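UDP-N-acetylglucosamine 2-epimerase (Listeria monocytogenes, PDB 3OT5) probably interconverts UDP-N-acetylglucosamine and UDP-N-acetylmannosamine by inverting the configuration at C2 of the sugar. Local coordinates at residues Asp223-Leu228 with Asp357-Lys362; Lys301-Phe306 with Glu363-Met368. All coordinates share one frame; numbering follows the deposited sequence.

In the fold
From the N terminus, the chain of this GT-B-type fold lays down the seven-stranded sheet of one Rossmann-like domain before entering strand 225-229, the first of its second parallel sheet. It then builds strands 258-263 and 284-287 on one side, passes helix 292-301 and returns as strand 302-307 on the other. Contact 1 closes the longer loop, 128 residues, when the end of helix 348-360 meets strand 225-229; contact 2 closes a loop of 56 residues when helix 362-370 reaches strand 302-307. The two loops cross, since their segments alternate. Neighbouring strands thus receive consecutive helices, and Leu359 of contact 1 packs on the Tyr303 ring of contact 2.

Contact 1: residues Asp223-Leu228 with Asp357-Lys362; sequences DNRLIL and DLLDNK
The flat guanidinium group of Arg225 carries the CD2 methyl of Leu359 over the centre of one face, 3.7 Å from CZ, and a water lies in its plane at the edge. This is helix-on-sheet packing in a Rossmann-like domain: the C-terminal end of helix 348-360 rests against the start of strand 225-229, and the arginine spans the gap between them. Its chain bends at chi3 (-66°), which turns the guanidinium toward the last turn of the helix. There NH1 donates to the carbonyl O of Leu359, modelled at 2.5 Å, shorter than such bonds normally are, so the exact length is doubtful; the N-H...O angle is 157°. The water makes a second, indirect link: it accepts from Arg225 NH2 at 2.6 Å and donates to Asp360 OD1, with a weak bond to Leu359 O as well. Arginine and aspartate are therefore joined through water, their nearest charged atoms, NH2 and OD1, being 5.0 Å apart. A positive group at the carboxyl end of a helix would be expected to interact favourably with the helix dipole. Both charges have further partners, because Arg225 also forms a salt bridge with Asp257 and a cation-pi contact with Tyr303, while Asp360 pairs with Arg255. Further along the strand, where Ile227 is buried, the contact becomes apolar. The two branches of Leu359 divide the work, CD2 serving the arginine and CD1 turning to the isoleucine. The side chains of Ile227 and Leu359 meet there at about a right angle, CD1 to CD1 at 4.2 Å.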
loop_
_atom_site.group_PDB
_atom_site.type_symbol
_atom_site.label_atom_id
_atom_site.label_comp_id
_atom_site.label_asym_id
_atom_site.label_seq_id
_atom_site.Cartn_x
_atom_site.Cartn_y
_atom_site.Cartn_z
ATOM N N ASP A 223 -4.816 -29.500 2.415
ATOM C CA ASP A 223 -5.335 -29.053 3.712
ATOM C C ASP A 223 -4.287 -28.280 4.527
ATOM O O ASP A 223 -4.580 -27.813 5.626
ATOM C CB ASP A 223 -5.836 -30.250 4.536
ATOM C CG ASP A 223 -7.018 -30.973 3.884
ATOM O OD1 ASP A 223 -7.249 -32.150 4.243
ATOM O OD2 ASP A 223 -7.707 -30.382 3.017
ATOM N N ASN A 224 -3.075 -28.141 3.992
ATOM C CA ASN A 224 -2.006 -27.423 4.697
ATOM C C ASN A 224 -2.218 -25.938 4.841
ATOM O O ASN A 224 -2.811 -25.292 3.983
ATOM C CB ASN A 224 -0.656 -27.644 4.018
ATOM C CG ASN A 224 -0.129 -29.028 4.231
ATOM O OD1 ASN A 224 -0.465 -29.678 5.215
ATOM N ND2 ASN A 224 0.734 -29.477 3.334
ATOM N N ARG A 225 -1.677 -25.405 5.931
ATOM C CA ARG A 225 -1.765 -23.988 6.237
ATOM C C ARG A 225 -0.554 -23.263 5.675
ATOM O O ARG A 225 0.590 -23.538 6.038
ATOM C CB ARG A 225 -1.898 -23.803 7.738
ATOM C CG ARG A 225 -3.192 -24.417 8.237
ATOM C CD ARG A 225 -3.328 -24.355 9.721
ATOM N NE ARG A 225 -2.337 -25.175 10.414
ATOM C CZ ARG A 225 -2.203 -25.187 11.731
ATOM N NH1 ARG A 225 -2.998 -24.426 12.477
ATOM N NH2 ARG A 225 -1.279 -25.942 12.299
ATOM N N LEU A 226 -0.836 -22.333 4.773
ATOM C CA LEU A 226 0.185 -21.570 4.102
ATOM C C LEU A 226 0.728 -20.424 4.957
ATOM O O LEU A 226 -0.024 -19.575 5.447
ATOM C CB LEU A 226 -0.380 -21.026 2.780
ATOM C CG LEU A 226 0.484 -20.070 1.939
ATOM C CD1 LEU A 226 1.844 -20.671 1.621
ATOM C CD2 LEU A 226 -0.248 -19.697 0.655
ATOM N N ILE A 227 2.041 -20.437 5.158
ATOM C CA ILE A 227 2.717 -19.377 5.868
ATOM C C ILE A 227 3.527 -18.644 4.812
ATOM O O ILE A 227 4.296 -19.256 4.076
ATOM C CB ILE A 227 3.675 -19.851 6.917
ATOM C CG1 ILE A 227 2.945 -20.627 8.015
ATOM C CG2 ILE A 227 4.403 -18.619 7.516
ATOM C CD1 ILE A 227 3.873 -21.222 9.026
ATOM N N LEU A 228 3.346 -17.341 4.739
ATOM C CA LEU A 228 4.051 -16.525 3.769
ATOM C C LEU A 228 5.018 -15.632 4.530
ATOM O O LEU A 228 4.683 -15.121 5.602
ATOM C CB LEU A 228 3.028 -15.696 2.993
ATOM C CG LEU A 228 3.452 -14.791 1.843
ATOM C CD1 LEU A 228 4.180 -15.561 0.758
ATOM C CD2 LEU A 228 2.197 -14.112 1.280
ATOM N N ASP A 357 1.576 -20.119 18.470
ATOM C CA ASP A 357 0.377 -19.615 19.141
ATOM C C ASP A 357 -0.772 -19.546 18.148
ATOM O O ASP A 357 -1.841 -20.121 18.378
ATOM C CB ASP A 357 0.640 -18.215 19.709
ATOM C CG ASP A 357 -0.583 -17.608 20.385
ATOM O OD1 ASP A 357 -0.807 -16.386 20.200
ATOM O OD2 ASP A 357 -1.333 -18.342 21.066
ATOM N N LEU A 358 -0.531 -18.854 17.037
ATOM C CA LEU A 358 -1.534 -18.685 15.983
ATOM C C LEU A 358 -1.902 -19.998 15.305
ATOM O O LEU A 358 -3.070 -20.242 14.993
ATOM C CB LEU A 358 -1.045 -17.680 14.935
ATOM C CG LEU A 358 -0.895 -16.253 15.453
ATOM C CD1 LEU A 358 -0.334 -15.329 14.377
ATOM C CD2 LEU A 358 -2.233 -15.752 15.950
ATOM N N LEU A 359 -0.911 -20.847 15.075
ATOM C CA LEU A 359 -1.164 -22.135 14.445
ATOM C C LEU A 359 -1.935 -23.125 15.345
ATOM O O LEU A 359 -2.801 -23.855 14.860
ATOM C CB LEU A 359 0.157 -22.763 13.986
ATOM C CG LEU A 359 0.845 -22.042 12.826
ATOM C CD1 LEU A 359 2.259 -22.563 12.624
ATOM C CD2 LEU A 359 0.017 -22.177 11.542
ATOM N N ASP A 360 -1.653 -23.119 16.646
ATOM C CA ASP A 360 -2.283 -24.078 17.581
ATOM C C ASP A 360 -3.584 -23.631 18.235
ATOM O O ASP A 360 -4.353 -24.461 18.742
ATOM C CB ASP A 360 -1.296 -24.411 18.698
ATOM C CG ASP A 360 0.033 -24.909 18.174
ATOM O OD1 ASP A 360 0.239 -24.905 16.938
ATOM O OD2 ASP A 360 0.884 -25.286 19.000
ATOM N N ASN A 361 -3.818 -22.327 18.245
ATOM C CA ASN A 361 -4.998 -21.755 18.859
ATOM C C ASN A 361 -5.857 -21.035 17.831
ATOM O O ASN A 361 -5.600 -19.875 17.478
ATOM C CB ASN A 361 -4.560 -20.783 19.945
ATOM C CG ASN A 361 -3.630 -21.425 20.956
ATOM O OD1 ASN A 361 -3.895 -22.517 21.467
ATOM N ND2 ASN A 361 -2.541 -20.731 21.271
ATOM N N LYS A 362 -6.871 -21.742 17.342
ATOM C CA LYS A 362 -7.815 -21.214 16.356
ATOM C C LYS A 362 -8.500 -19.943 16.883
ATOM O O LYS A 362 -8.849 -19.048 16.104
ATOM C CB LYS A 362 -8.822 -22.320 16.011
ATOM C CG LYS A 362 -9.936 -22.021 14.999
ATOM C CD LYS A 362 -11.056 -21.142 15.546
ATOM C CE LYS A 362 -12.318 -21.274 14.684
ATOM N NZ LYS A 362 -12.067 -20.960 13.244
HETATM O O HOH W 1 -1.410 -26.407 14.831
#

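Contact 2: residues Lys301-Phe306 with Glu363-Met368; sequences KSYLVF and ESHDKM
His365 and Tyr303 hold each other twice, once through stacked rings and once through a hydrogen bond. Both side chains place CG anti to the backbone N (chi1 -167° in His365), and from helix 362-370 the imidazole extends toward the strand until it lies over one face of the phenol ring. Its chi2 of -89° sets the ring about perpendicular to the chain, presenting a face to the tyrosine while NE2 points to Tyr303 O. The stack is face to face but not exactly parallel, with ring centroids 3.7 Å apart and planes inclined by 24°. Within the stack the closest approach is His365 CD2 to Tyr303 CE2, modelled at 3.1 Å, a length too short to be taken literally, while His365 NE2 sits over the centre of the phenol ring. The same nitrogen donates to the carbonyl O of Tyr303 at 2.6 Å, with the acceptor close to the imidazole plane. One residue thus supplies both the surface on which the histidine lies and the acceptor that fixes its rotation, and the bond identifies NE2 as protonated. The tyrosine OH is hydrogen-bonded to Leu358 O in helix 348-360. Tyr303 stands where the chain turns a corner within strand 302-307. The arrangement is a helix-to-sheet junction at the surface of the second Rossmann-like domain, where stacked rings fasten a short helix to the corner of an interior strand of the parallel sheet.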
loop_
_atom_site.group_PDB
_atom_site.type_symbol
_atom_site.label_atom_id
_atom_site.label_comp_id
_atom_site.label_asym_id
_atom_site.label_seq_id
_atom_site.Cartn_x
_atom_site.Cartn_y
_atom_site.Cartn_z
ATOM N N LYS A 301 -4.800 -16.847 0.321
ATOM C CA LYS A 301 -4.869 -18.236 0.788
ATOM C C LYS A 301 -3.941 -18.506 1.977
ATOM O O LYS A 301 -3.865 -19.626 2.475
ATOM C CB LYS A 301 -4.550 -19.188 -0.376
ATOM C CG LYS A 301 -4.691 -20.686 -0.057
ATOM C CD LYS A 301 -6.090 -21.040 0.471
ATOM C CE LYS A 301 -6.231 -22.538 0.758
ATOM N NZ LYS A 301 -7.559 -22.866 1.337
ATOM N N SER A 302 -3.256 -17.472 2.449
ATOM C CA SER A 302 -2.330 -17.608 3.567
ATOM C C SER A 302 -3.042 -17.696 4.921
ATOM O O SER A 302 -4.109 -17.109 5.120
ATOM C CB SER A 302 -1.351 -16.438 3.570
ATOM O OG SER A 302 -0.639 -16.389 2.344
ATOM N N TYR A 303 -2.446 -18.451 5.835
ATOM C CA TYR A 303 -2.978 -18.617 7.172
ATOM C C TYR A 303 -2.379 -17.506 8.022
ATOM O O TYR A 303 -3.034 -16.969 8.910
ATOM C CB TYR A 303 -2.609 -19.995 7.728
ATOM C CG TYR A 303 -3.218 -20.339 9.066
ATOM C CD1 TYR A 303 -4.507 -20.857 9.153
ATOM C CD2 TYR A 303 -2.491 -20.192 10.247
ATOM C CE1 TYR A 303 -5.072 -21.197 10.389
ATOM C CE2 TYR A 303 -3.046 -20.534 11.488
ATOM C CZ TYR A 303 -4.339 -21.028 11.549
ATOM O OH TYR A 303 -4.888 -21.362 12.774
ATOM N N LEU A 304 -1.128 -17.163 7.752
ATOM C CA LEU A 304 -0.482 -16.093 8.487
ATOM C C LEU A 304 0.691 -15.614 7.653
ATOM O O LEU A 304 1.178 -16.315 6.761
ATOM C CB LEU A 304 -0.046 -16.543 9.898
ATOM C CG LEU A 304 1.243 -17.346 10.067
ATOM C CD1 LEU A 304 2.408 -16.390 9.949
ATOM C CD2 LEU A 304 1.319 -18.051 11.413
ATOM N N VAL A 305 1.132 -14.401 7.923
ATOM C CA VAL A 305 2.234 -13.828 7.174
ATOM C C VAL A 305 3.198 -13.129 8.097
ATOM O O VAL A 305 2.786 -12.471 9.050
ATOM C CB VAL A 305 1.717 -12.828 6.099
ATOM C CG1 VAL A 305 0.809 -11.802 6.715
ATOM C CG2 VAL A 305 2.896 -12.128 5.359
ATOM N N PHE A 306 4.483 -13.335 7.840
ATOM C CA PHE A 306 5.565 -12.681 8.557
ATOM C C PHE A 306 6.084 -11.653 7.599
ATOM O O PHE A 306 6.434 -12.003 6.495
ATOM C CB PHE A 306 6.752 -13.604 8.828
ATOM C CG PHE A 306 6.524 -14.644 9.885
ATOM C CD1 PHE A 306 6.658 -14.319 11.229
ATOM C CD2 PHE A 306 6.289 -15.972 9.538
ATOM C CE1 PHE A 306 6.496 -15.298 12.219
ATOM C CE2 PHE A 306 6.128 -16.947 10.509
ATOM C CZ PHE A 306 6.226 -16.609 11.854
ATOM N N GLU A 363 -8.663 -19.860 18.206
ATOM C CA GLU A 363 -9.286 -18.696 18.848
ATOM C C GLU A 363 -8.432 -17.448 18.644
ATOM O O GLU A 363 -8.964 -16.373 18.392
ATOM C CB GLU A 363 -9.463 -18.915 20.352
ATOM C CG GLU A 363 -10.220 -20.166 20.733
ATOM C CD GLU A 363 -10.369 -20.312 22.233
ATOM O OE1 GLU A 363 -10.117 -19.319 22.957
ATOM O OE2 GLU A 363 -10.747 -21.414 22.689
ATOM N N SER A 364 -7.112 -17.592 18.786
ATOM C CA SER A 364 -6.178 -16.472 18.598
ATOM C C SER A 364 -6.111 -16.044 17.146
ATOM O O SER A 364 -5.896 -14.866 16.843
ATOM C CB SER A 364 -4.767 -16.849 19.046
ATOM O OG SER A 364 -4.726 -17.115 20.433
ATOM N N HIS A 365 -6.298 -17.011 16.256
ATOM C CA HIS A 365 -6.239 -16.759 14.838
ATOM C C HIS A 365 -7.450 -15.945 14.391
ATOM O O HIS A 365 -7.305 -14.872 13.810
ATOM C CB HIS A 365 -6.160 -18.080 14.064
ATOM C CG HIS A 365 -5.790 -17.905 12.629
ATOM N ND1 HIS A 365 -6.723 -17.695 11.636
ATOM C CD2 HIS A 365 -4.580 -17.869 12.024
ATOM C CE1 HIS A 365 -6.103 -17.557 10.479
ATOM N NE2 HIS A 365 -4.803 -17.660 10.688
ATOM N N ASP A 366 -8.645 -16.449 14.679
ATOM C CA ASP A 366 -9.866 -15.749 14.300
ATOM C C ASP A 366 -9.977 -14.390 14.997
ATOM O O ASP A 366 -10.625 -13.476 14.480
ATOM C CB ASP A 366 -11.098 -16.623 14.552
ATOM C CG ASP A 366 -11.170 -17.805 13.598
ATOM O OD1 ASP A 366 -10.360 -17.853 12.638
ATOM O OD2 ASP A 366 -12.043 -18.675 13.792
ATOM N N LYS A 367 -9.351 -14.268 16.169
ATOM C CA LYS A 367 -9.340 -13.007 16.893
ATOM C C LYS A 367 -8.674 -11.967 15.997
ATOM O O LYS A 367 -9.181 -10.858 15.827
ATOM C CB LYS A 367 -8.568 -13.148 18.198
ATOM C CG LYS A 367 -8.515 -11.882 19.034
ATOM C CD LYS A 367 -7.800 -12.095 20.374
ATOM C CE LYS A 367 -8.497 -13.135 21.240
ATOM N NZ LYS A 367 -7.883 -13.261 22.593
ATOM N N MET A 368 -7.536 -12.329 15.416
ATOM C CA MET A 368 -6.840 -11.414 14.517
ATOM C C MET A 368 -7.534 -11.381 13.161
ATOM O O MET A 368 -7.679 -10.317 12.553
ATOM C CB MET A 368 -5.391 -11.829 14.332
ATOM C CG MET A 368 -4.569 -11.804 15.606
ATOM S SD MET A 368 -2.846 -12.202 15.257
ATOM C CE MET A 368 -2.397 -10.857 14.168
#